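Side-chain contacts in flavodoxin (Methanosarcina acetivorans C2A, PDB 5WID), which binds flavin mononucleotide and, as expected of a flavodoxin, probably serves as an electron carrier in this archaeon: residues C130-L133 / G134-I137; E67-M70 / D71-V75; L99-E102 / K103-M107; T123-D126 / L127-K131. All coordinates share one frame; numbering follows the deposited sequence.

Contact 1: residues C130-L133 / G134-I137; sequences CKRL and GIDI
R132 and D136, one helical turn apart, form the salt bridge of this contact: NH1 of R132 donates to OD1 of D136 at 2.8 Å with an N-H...O angle of 160°. The carboxylate oxygen lies in the guanidinium plane, whereas NH1 meets OD1 on its syn side, out of the carboxylate plane, and the two planes stand 49° apart. The arginine reaches its partner by folding: CG stands anti to the backbone N (chi1 173°), and bends at chi2 and chi3 swing the guanidinium forward along the helix, toward the next turn, laying CD 3.3 Å from OD1 of D136. With alanine in place of D136, the R132 guanidinium would probably lose its charged mate and be freer to turn.

Apolar contacts flank this bridge. The CG2 methyl of I135 lies over one guanidinium face, 3.3 Å from NH1 of R132. On the buried side, CD1 of I137 approaches CG of L133 at 4.1 Å.

Backbone bonds of the i to i+4 kind run through both segments, as from I137 N to L133 O at 2.9 Å.

Within helix 124-143 the faces are divided among neighbours. C130, K131 and I135 pack on helix 13-27, C130 and L133 touch L116 of strand 110-119, D136 touches M112 there, and I137 reaches M112 as well as A50 and A52 of strand 50-58.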
loop_
_atom_site.group_PDB
_atom_site.type_symbol
_atom_site.label_atom_id
_atom_site.label_comp_id
_atom_site.label_asym_id
_atom_site.label_seq_id
_atom_site.Cartn_x
_atom_site.Cartn_y
_atom_site.Cartn_z
ATOM N N CYS A 130 -6.979 6.554 6.591
ATOM C CA CYS A 130 -6.745 5.482 5.633
ATOM C C CYS A 130 -7.795 5.496 4.533
ATOM O O CYS A 130 -7.468 5.386 3.346
ATOM C CB CYS A 130 -6.746 4.133 6.359
ATOM S SG CYS A 130 -5.361 3.963 7.527
ATOM N N LYS A 131 -9.069 5.624 4.914
ATOM C CA LYS A 131 -10.137 5.716 3.919
ATOM C C LYS A 131 -9.907 6.873 2.950
ATOM O O LYS A 131 -10.146 6.736 1.742
ATOM C CB LYS A 131 -11.491 5.860 4.619
ATOM C CG LYS A 131 -12.668 5.795 3.649
ATOM C CD LYS A 131 -14.011 5.838 4.370
ATOM C CE LYS A 131 -15.157 5.835 3.361
ATOM N NZ LYS A 131 -16.473 5.889 4.056
ATOM N N ARG A 132 -9.463 8.023 3.463
ATOM C CA ARG A 132 -9.179 9.179 2.613
ATOM C C ARG A 132 -8.058 8.876 1.621
ATOM O O ARG A 132 -8.139 9.266 0.454
ATOM C CB ARG A 132 -8.831 10.384 3.497
ATOM C CG ARG A 132 -8.344 11.678 2.816
ATOM C CD ARG A 132 -8.926 11.937 1.441
ATOM N NE ARG A 132 -10.317 12.310 1.495
ATOM C CZ ARG A 132 -11.020 12.685 0.434
ATOM N NH1 ARG A 132 -10.482 12.684 -0.777
ATOM N NH2 ARG A 132 -12.280 13.018 0.587
ATOM N N LEU A 133 -6.998 8.189 2.057
ATOM C CA LEU A 133 -5.970 7.784 1.099
ATOM C C LEU A 133 -6.569 6.919 -0.007
ATOM O O LEU A 133 -6.237 7.089 -1.186
ATOM C CB LEU A 133 -4.820 7.053 1.813
ATOM C CG LEU A 133 -3.749 6.471 0.877
ATOM C CD1 LEU A 133 -3.070 7.561 0.030
ATOM C CD2 LEU A 133 -2.704 5.704 1.691
ATOM N N GLY A 134 -7.493 6.019 0.347
ATOM C CA GLY A 134 -8.125 5.182 -0.663
ATOM C C GLY A 134 -9.003 5.976 -1.614
ATOM O O GLY A 134 -8.977 5.750 -2.828
ATOM N N ILE A 135 -9.777 6.931 -1.083
ATOM C CA ILE A 135 -10.548 7.823 -1.953
ATOM C C ILE A 135 -9.616 8.528 -2.927
ATOM O O ILE A 135 -9.888 8.595 -4.135
ATOM C CB ILE A 135 -11.353 8.843 -1.121
ATOM C CG1 ILE A 135 -12.480 8.144 -0.350
ATOM C CG2 ILE A 135 -11.920 9.949 -2.027
ATOM C CD1 ILE A 135 -13.098 9.015 0.760
ATOM N N ASP A 136 -8.495 9.057 -2.416
ATOM C CA ASP A 136 -7.550 9.760 -3.279
ATOM C C ASP A 136 -6.989 8.836 -4.354
ATOM O O ASP A 136 -6.814 9.250 -5.506
ATOM C CB ASP A 136 -6.400 10.361 -2.460
ATOM C CG ASP A 136 -6.833 11.508 -1.551
ATOM O OD1 ASP A 136 -7.949 12.058 -1.721
ATOM O OD2 ASP A 136 -6.030 11.862 -0.655
ATOM N N ILE A 137 -6.671 7.590 -3.991
ATOM C CA ILE A 137 -6.176 6.631 -4.981
ATOM C C ILE A 137 -7.217 6.413 -6.073
ATOM O O ILE A 137 -6.904 6.423 -7.270
ATOM C CB ILE A 137 -5.793 5.302 -4.309
ATOM C CG1 ILE A 137 -4.557 5.466 -3.417
ATOM C CG2 ILE A 137 -5.516 4.236 -5.375
ATOM C CD1 ILE A 137 -4.313 4.232 -2.519
#

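Contact 2: residues E67-M70 / D71-V75; sequences EKFM and DETLV
The carbonyl oxygen of F69 takes two backbone donors, since the helix widens into a pi-type turn at 71-74. L74 N, five residues on, makes the straighter bond to F69 O at 2.9 Å and 163°, while the bond from T73 N is weak and bent to 121°. Before the widening the pattern is alpha-helical, with D71 N bonded to E67 O and E72 N to K68 O.

Among the side chains, K68 and E72 form a salt bridge: NZ of K68 lies 2.7 Å from OE2 of E72, which it meets by the syn lone pair. A bend at chi4 (67°) turns the ammonium in toward that oxygen after an otherwise extended chain. E67 and D71 bring like charges together, OE2 of E67 standing 4.0 Å from OD2 of D71, and one water donates to both oxygens, probably easing the repulsion; OD1 of D71 is in a salt bridge with K103. The F69 ring meets T73 obliquely, CD1 of F69 being 3.8 Å from CB of T73. A serine at F69 would probably open a gap beside T73 and L45. M70 and L74 run side by side, CE of M70 lying 3.8 Å from CD2 of L74.

The arrangement is that of an amphipathic helix in the flavodoxin alpha/beta fold: M70 packs on helix 96-106, F69 and L74 on helix 42-47, and the K68-E72 salt bridge lies on an exposed side.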
loop_
_atom_site.group_PDB
_atom_site.type_symbol
_atom_site.label_atom_id
_atom_site.label_comp_id
_atom_site.label_asym_id
_atom_site.label_seq_id
_atom_site.Cartn_x
_atom_site.Cartn_y
_atom_site.Cartn_z
ATOM N N GLU A 67 10.328 -6.936 1.807
ATOM C CA GLU A 67 11.438 -6.448 0.995
ATOM C C GLU A 67 11.645 -7.344 -0.216
ATOM O O GLU A 67 11.838 -6.861 -1.340
ATOM C CB GLU A 67 12.711 -6.362 1.836
ATOM C CG GLU A 67 13.826 -5.605 1.150
ATOM C CD GLU A 67 15.105 -5.575 1.963
ATOM O OE1 GLU A 67 15.075 -5.963 3.153
ATOM O OE2 GLU A 67 16.144 -5.160 1.406
ATOM N N LYS A 68 11.581 -8.662 -0.004
ATOM C CA LYS A 68 11.708 -9.618 -1.100
ATOM C C LYS A 68 10.541 -9.487 -2.073
ATOM O O LYS A 68 10.737 -9.464 -3.295
ATOM C CB LYS A 68 11.795 -11.031 -0.518
ATOM C CG LYS A 68 11.830 -12.148 -1.542
ATOM C CD LYS A 68 11.975 -13.503 -0.856
ATOM C CE LYS A 68 12.710 -14.493 -1.744
ATOM N NZ LYS A 68 14.138 -14.109 -1.941
ATOM N N PHE A 69 9.317 -9.382 -1.547
ATOM C CA PHE A 69 8.153 -9.182 -2.407
ATOM C C PHE A 69 8.337 -7.977 -3.319
ATOM O O PHE A 69 8.044 -8.040 -4.519
ATOM C CB PHE A 69 6.888 -9.000 -1.563
ATOM C CG PHE A 69 5.710 -8.529 -2.370
ATOM C CD1 PHE A 69 4.959 -9.437 -3.101
ATOM C CD2 PHE A 69 5.387 -7.183 -2.439
ATOM C CE1 PHE A 69 3.884 -9.009 -3.872
ATOM C CE2 PHE A 69 4.315 -6.754 -3.202
ATOM C CZ PHE A 69 3.562 -7.683 -3.918
ATOM N N MET A 70 8.822 -6.860 -2.762
ATOM C CA MET A 70 9.010 -5.648 -3.555
ATOM C C MET A 70 10.146 -5.798 -4.558
ATOM O O MET A 70 10.013 -5.399 -5.725
ATOM C CB MET A 70 9.278 -4.465 -2.633
ATOM C CG MET A 70 8.064 -4.137 -1.764
ATOM S SD MET A 70 8.202 -2.488 -1.088
ATOM C CE MET A 70 7.875 -1.474 -2.553
ATOM N N ASP A 71 11.280 -6.353 -4.119
ATOM C CA ASP A 71 12.461 -6.407 -4.977
ATOM C C ASP A 71 12.313 -7.433 -6.089
ATOM O O ASP A 71 12.944 -7.301 -7.143
ATOM C CB ASP A 71 13.700 -6.744 -4.148
ATOM C CG ASP A 71 14.144 -5.598 -3.267
ATOM O OD1 ASP A 71 13.693 -4.454 -3.474
ATOM O OD2 ASP A 71 14.949 -5.852 -2.355
ATOM N N GLU A 72 11.529 -8.483 -5.856
ATOM C CA GLU A 72 11.360 -9.550 -6.832
ATOM C C GLU A 72 10.015 -9.451 -7.540
ATOM O O GLU A 72 9.964 -9.185 -8.745
ATOM C CB GLU A 72 11.532 -10.909 -6.138
ATOM C CG GLU A 72 12.938 -11.099 -5.592
ATOM C CD GLU A 72 13.080 -12.332 -4.731
ATOM O OE1 GLU A 72 12.201 -13.217 -4.796
ATOM O OE2 GLU A 72 14.078 -12.409 -3.982
ATOM N N THR A 73 8.919 -9.606 -6.799
ATOM C CA THR A 73 7.606 -9.728 -7.430
ATOM C C THR A 73 7.115 -8.397 -7.987
ATOM O O THR A 73 6.639 -8.335 -9.125
ATOM C CB THR A 73 6.594 -10.296 -6.436
ATOM O OG1 THR A 73 7.093 -11.535 -5.922
ATOM C CG2 THR A 73 5.266 -10.563 -7.124
ATOM N N LEU A 74 7.171 -7.326 -7.187
ATOM C CA LEU A 74 6.664 -6.043 -7.677
ATOM C C LEU A 74 7.480 -5.540 -8.865
ATOM O O LEU A 74 6.917 -5.044 -9.851
ATOM C CB LEU A 74 6.654 -5.008 -6.547
ATOM C CG LEU A 74 6.035 -3.649 -6.901
ATOM C CD1 LEU A 74 4.570 -3.815 -7.354
ATOM C CD2 LEU A 74 6.121 -2.673 -5.716
ATOM N N VAL A 75 8.810 -5.663 -8.799
ATOM C CA VAL A 75 9.640 -5.278 -9.941
ATOM C C VAL A 75 9.256 -6.086 -11.175
ATOM O O VAL A 75 9.177 -5.545 -12.283
ATOM C CB VAL A 75 11.134 -5.433 -9.602
ATOM C CG1 VAL A 75 11.984 -5.227 -10.850
ATOM C CG2 VAL A 75 11.542 -4.437 -8.531
HETATM O O HOH W 1 16.862 -4.449 -1.086
#

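Contact 3: residues L99-E102 / K103-M107; sequences LIAE and KMREM
The side chains of I100 and M104 run alongside each other in the same direction, one turn apart on helix 96-106. This helix is the connection of the beta-alpha-beta unit formed by strands 83-90 and 110-119 of the flavodoxin fold. The backbone is regular here, with i to i+4 bonds from K103, M104, R105 and E106 to L99, I100, A101 and E102.

M104 can be followed outward. Its CB is 3.6 Å from O of A101, the carbonyl three residues back. CG stands anti to the carbonyl carbon (chi1 -68°), which brings it to 3.3 Å from O of I100, the same oxygen that accepts the M104 backbone N-H. SD then comes alongside I100, 4.2 Å from its CG2 methyl. At chi3 the chain bends, and beyond the two segments the buried side chain of M104 packs on V53, V111 and M70, placing it between the sheet and helix 64-76.

R105 takes another face of the helix. Its chain is extended from CG to NE, and CG passes 3.4 Å from O of A101 before the guanidinium comes obliquely past the methyl of A101. Both residues also touch V111 of strand 110-119. K103 carries its ammonium away from the first segment, and a final bend at chi4 (-61°) ends that chain in a salt bridge to D71 of helix 64-76. Nearest its root, CB of K103 is 3.5 Å from O of I100, while NH1 of R105 stops 3.9 Å from CB of A101.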
loop_
_atom_site.group_PDB
_atom_site.type_symbol
_atom_site.label_atom_id
_atom_site.label_comp_id
_atom_site.label_asym_id
_atom_site.label_seq_id
_atom_site.Cartn_x
_atom_site.Cartn_y
_atom_site.Cartn_z
ATOM N N LEU A 99 10.578 3.793 3.244
ATOM C CA LEU A 99 11.407 2.920 2.420
ATOM C C LEU A 99 10.608 2.291 1.289
ATOM O O LEU A 99 11.123 2.117 0.180
ATOM C CB LEU A 99 12.034 1.840 3.301
ATOM C CG LEU A 99 12.976 2.455 4.333
ATOM C CD1 LEU A 99 13.401 1.399 5.360
ATOM C CD2 LEU A 99 14.202 3.075 3.644
ATOM N N ILE A 100 9.354 1.928 1.557
ATOM C CA ILE A 100 8.488 1.402 0.504
ATOM C C ILE A 100 8.307 2.441 -0.593
ATOM O O ILE A 100 8.447 2.145 -1.783
ATOM C CB ILE A 100 7.132 0.972 1.099
ATOM C CG1 ILE A 100 7.328 -0.262 1.988
ATOM C CG2 ILE A 100 6.103 0.739 -0.025
ATOM C CD1 ILE A 100 6.074 -0.640 2.751
ATOM N N ALA A 101 7.975 3.675 -0.204
ATOM C CA ALA A 101 7.797 4.744 -1.185
ATOM C C ALA A 101 9.055 4.953 -2.016
ATOM O O ALA A 101 8.978 5.124 -3.239
ATOM C CB ALA A 101 7.414 6.042 -0.478
ATOM N N GLU A 102 10.227 4.963 -1.368
ATOM C CA GLU A 102 11.472 5.160 -2.103
ATOM C C GLU A 102 11.703 4.037 -3.109
ATOM O O GLU A 102 12.102 4.291 -4.252
ATOM C CB GLU A 102 12.642 5.275 -1.121
ATOM C CG GLU A 102 12.757 6.656 -0.498
ATOM C CD GLU A 102 13.613 6.689 0.762
ATOM O OE1 GLU A 102 14.436 5.767 0.957
ATOM O OE2 GLU A 102 13.463 7.649 1.552
ATOM N N LYS A 103 11.445 2.789 -2.705
ATOM C CA LYS A 103 11.559 1.665 -3.631
ATOM C C LYS A 103 10.627 1.829 -4.819
ATOM O O LYS A 103 11.027 1.595 -5.965
ATOM C CB LYS A 103 11.229 0.361 -2.916
ATOM C CG LYS A 103 12.406 -0.442 -2.456
ATOM C CD LYS A 103 11.940 -1.836 -2.040
ATOM C CE LYS A 103 12.879 -2.403 -1.001
ATOM N NZ LYS A 103 14.232 -2.507 -1.565
ATOM N N MET A 104 9.373 2.224 -4.564
ATOM C CA MET A 104 8.422 2.408 -5.657
ATOM C C MET A 104 8.901 3.466 -6.642
ATOM O O MET A 104 8.786 3.285 -7.861
ATOM C CB MET A 104 7.052 2.789 -5.107
ATOM C CG MET A 104 6.391 1.674 -4.334
ATOM S SD MET A 104 4.813 2.274 -3.692
ATOM C CE MET A 104 3.826 0.809 -3.873
ATOM N N ARG A 105 9.420 4.589 -6.135
ATOM C CA ARG A 105 9.910 5.635 -7.026
ATOM C C ARG A 105 11.084 5.136 -7.864
ATOM O O ARG A 105 11.170 5.430 -9.062
ATOM C CB ARG A 105 10.299 6.878 -6.215
ATOM C CG ARG A 105 9.106 7.605 -5.618
ATOM C CD ARG A 105 9.478 8.955 -5.014
ATOM N NE ARG A 105 8.377 9.490 -4.216
ATOM C CZ ARG A 105 8.333 9.437 -2.886
ATOM N NH1 ARG A 105 9.342 8.900 -2.214
ATOM N NH2 ARG A 105 7.298 9.939 -2.227
ATOM N N GLU A 106 11.984 4.362 -7.253
ATOM C CA GLU A 106 13.126 3.815 -7.978
ATOM C C GLU A 106 12.683 2.893 -9.103
ATOM O O GLU A 106 13.392 2.752 -10.108
ATOM C CB GLU A 106 14.042 3.056 -7.017
ATOM C CG GLU A 106 15.065 3.919 -6.306
ATOM C CD GLU A 106 15.688 3.214 -5.109
ATOM O OE1 GLU A 106 16.567 3.815 -4.457
ATOM O OE2 GLU A 106 15.295 2.060 -4.820
ATOM N N MET A 107 11.532 2.250 -8.936
ATOM C CA MET A 107 10.901 1.349 -9.893
ATOM C C MET A 107 10.165 2.062 -11.015
ATOM O O MET A 107 9.611 1.385 -11.889
ATOM C CB MET A 107 9.883 0.477 -9.164
ATOM C CG MET A 107 10.198 -0.951 -9.098
ATOM S SD MET A 107 8.907 -1.625 -8.051
ATOM C CE MET A 107 9.865 -1.914 -6.572
#

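Contact 4: residues T123-D126 / L127-K131; sequences TDKD and LQECK
A reciprocal pair of bonds between T123 and D126 starts the helix, and O of T123 then accepts the backbone N-H of L127 at 2.9 Å. In the pair, D126 N donates to OG1 of T123 at 3.0 Å and 167°, and T123 N donates to OD2 of D126 at 2.9 Å. The second bond meets OD2 on the anti side, 32° out of the carboxylate plane. CG of D126 is beside its own backbone N (chi1 -68°), which directs the carboxylate back toward the start of the helix and within reach of T123. Each side chain thus takes up a backbone N-H at the start of the helix, that of T123 at the N-cap and that of D126 in the first turn, and the carboxylate's negative charge at this end would probably interact favourably with the helix dipole.

This is a capping box, with T123 as the N-cap of helix 124-143, the C-terminal helix of the flavodoxin fold, which packs against helix 13-27 and strand 110-119.

L127 turns its side chain to the inner face. CG of L127 lies 3.4 Å from O of T123, and the side chain goes on to touch A20 of helix 13-27, while D126 leans on I118. Toward solvent, a water donates to O of D124 at 2.8 Å; its link to NE2 of Q128 holds for one of two conformers and is less certain. K125 and E129 also face outward with opposite charges, NZ of K125 remaining 4.5 Å from OE2 of E129, beyond a salt bridge.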
loop_
_atom_site.group_PDB
_atom_site.type_symbol
_atom_site.label_atom_id
_atom_site.label_comp_id
_atom_site.label_asym_id
_atom_site.label_seq_id
_atom_site.Cartn_x
_atom_site.Cartn_y
_atom_site.Cartn_z
ATOM N N THR A 123 -6.858 4.060 15.523
ATOM C CA THR A 123 -8.149 4.471 16.057
ATOM C C THR A 123 -9.166 4.617 14.927
ATOM O O THR A 123 -8.831 4.561 13.742
ATOM C CB THR A 123 -8.037 5.811 16.776
ATOM O OG1 THR A 123 -7.736 6.826 15.806
ATOM C CG2 THR A 123 -6.927 5.776 17.840
ATOM N N ASP A 124 -10.420 4.870 15.301
ATOM C CA ASP A 124 -11.412 5.147 14.264
ATOM C C ASP A 124 -11.009 6.347 13.407
ATOM O O ASP A 124 -11.153 6.312 12.181
ATOM C CB ASP A 124 -12.795 5.353 14.882
ATOM C CG ASP A 124 -13.394 4.051 15.388
ATOM O OD1 ASP A 124 -14.316 4.096 16.217
ATOM O OD2 ASP A 124 -12.922 2.982 14.957
ATOM N N LYS A 125 -10.483 7.409 14.025
ATOM C CA LYS A 125 -10.084 8.569 13.229
ATOM C C LYS A 125 -8.876 8.244 12.356
ATOM O O LYS A 125 -8.791 8.715 11.216
ATOM C CB LYS A 125 -9.799 9.784 14.124
ATOM C CG LYS A 125 -9.647 11.117 13.342
ATOM C CD LYS A 125 -9.707 12.339 14.265
ATOM C CE LYS A 125 -8.404 12.538 15.050
ATOM N NZ LYS A 125 -7.243 12.931 14.176
ATOM N N ASP A 126 -7.938 7.429 12.864
ATOM C CA ASP A 126 -6.838 6.946 12.025
ATOM C C ASP A 126 -7.356 6.189 10.809
ATOM O O ASP A 126 -6.816 6.327 9.704
ATOM C CB ASP A 126 -5.911 6.014 12.812
ATOM C CG ASP A 126 -5.128 6.715 13.904
ATOM O OD1 ASP A 126 -4.838 7.926 13.781
ATOM O OD2 ASP A 126 -4.785 6.016 14.886
ATOM N N LEU A 127 -8.374 5.348 11.000
ATOM C CA LEU A 127 -8.902 4.591 9.876
ATOM C C LEU A 127 -9.601 5.505 8.874
ATOM O O LEU A 127 -9.654 5.183 7.686
ATOM C CB LEU A 127 -9.844 3.496 10.379
ATOM C CG LEU A 127 -9.113 2.400 11.171
ATOM C CD1 LEU A 127 -10.099 1.487 11.906
ATOM C CD2 LEU A 127 -8.188 1.591 10.263
ATOM N N GLN A 128 -10.137 6.639 9.327
ATOM C CA GLN A 128 -10.673 7.623 8.388
ATOM C C GLN A 128 -9.558 8.226 7.538
ATOM O O GLN A 128 -9.753 8.489 6.345
ATOM C CB GLN A 128 -11.438 8.715 9.142
ATOM C CG GLN A 128 -12.790 8.268 9.695
ATOM C CD GLN A 128 -13.717 7.723 8.613
ATOM O OE1 GLN A 128 -13.940 8.366 7.584
ATOM N NE2 GLN A 128 -14.263 6.532 8.844
ATOM N N GLU A 129 -8.375 8.449 8.127
ATOM C CA GLU A 129 -7.229 8.863 7.312
ATOM C C GLU A 129 -6.944 7.840 6.226
ATOM O O GLU A 129 -6.652 8.203 5.080
ATOM C CB GLU A 129 -5.964 9.034 8.161
ATOM C CG GLU A 129 -6.109 9.930 9.347
ATOM C CD GLU A 129 -5.948 11.388 8.994
ATOM O OE1 GLU A 129 -5.680 11.700 7.805
ATOM O OE2 GLU A 129 -6.088 12.215 9.915
ATOM N N CYS A 130 -6.979 6.554 6.591
ATOM C CA CYS A 130 -6.745 5.482 5.633
ATOM C C CYS A 130 -7.795 5.496 4.533
ATOM O O CYS A 130 -7.468 5.386 3.346
ATOM C CB CYS A 130 -6.746 4.133 6.359
ATOM S SG CYS A 130 -5.361 3.963 7.527
ATOM N N LYS A 131 -9.069 5.624 4.914
ATOM C CA LYS A 131 -10.137 5.716 3.919
ATOM C C LYS A 131 -9.907 6.873 2.950
ATOM O O LYS A 131 -10.146 6.736 1.742
ATOM C CB LYS A 131 -11.491 5.860 4.619
ATOM C CG LYS A 131 -12.668 5.795 3.649
ATOM C CD LYS A 131 -14.011 5.838 4.370
ATOM C CE LYS A 131 -15.157 5.835 3.361
ATOM N NZ LYS A 131 -16.473 5.889 4.056
HETATM O O HOH W 2 -13.338 4.898 11.056
#

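Along the chain the order is contact 2, contact 3, contact 4, contact 1. Contacts 4 and 1 overlap on helix 124-143, sharing C130 and K131, and have centres 10 Å apart. Contacts 2 and 3 lie on helices 64-76 and 96-106, with centres 11 Å apart, and touch directly: NZ of K103 meets OD1 of D71 in a salt bridge of 2.8 Å, and M107 packs on L74 and V75. Contacts 2 and 4 are on opposite sides of the chain's centre, about 28 Å between centres. Helices 96-106 and 124-143 flank the central sheet of a flavodoxin-like alpha/beta/alpha sandwich, with helix 64-76 packed beside helix 96-106; this fold carries the FMN site.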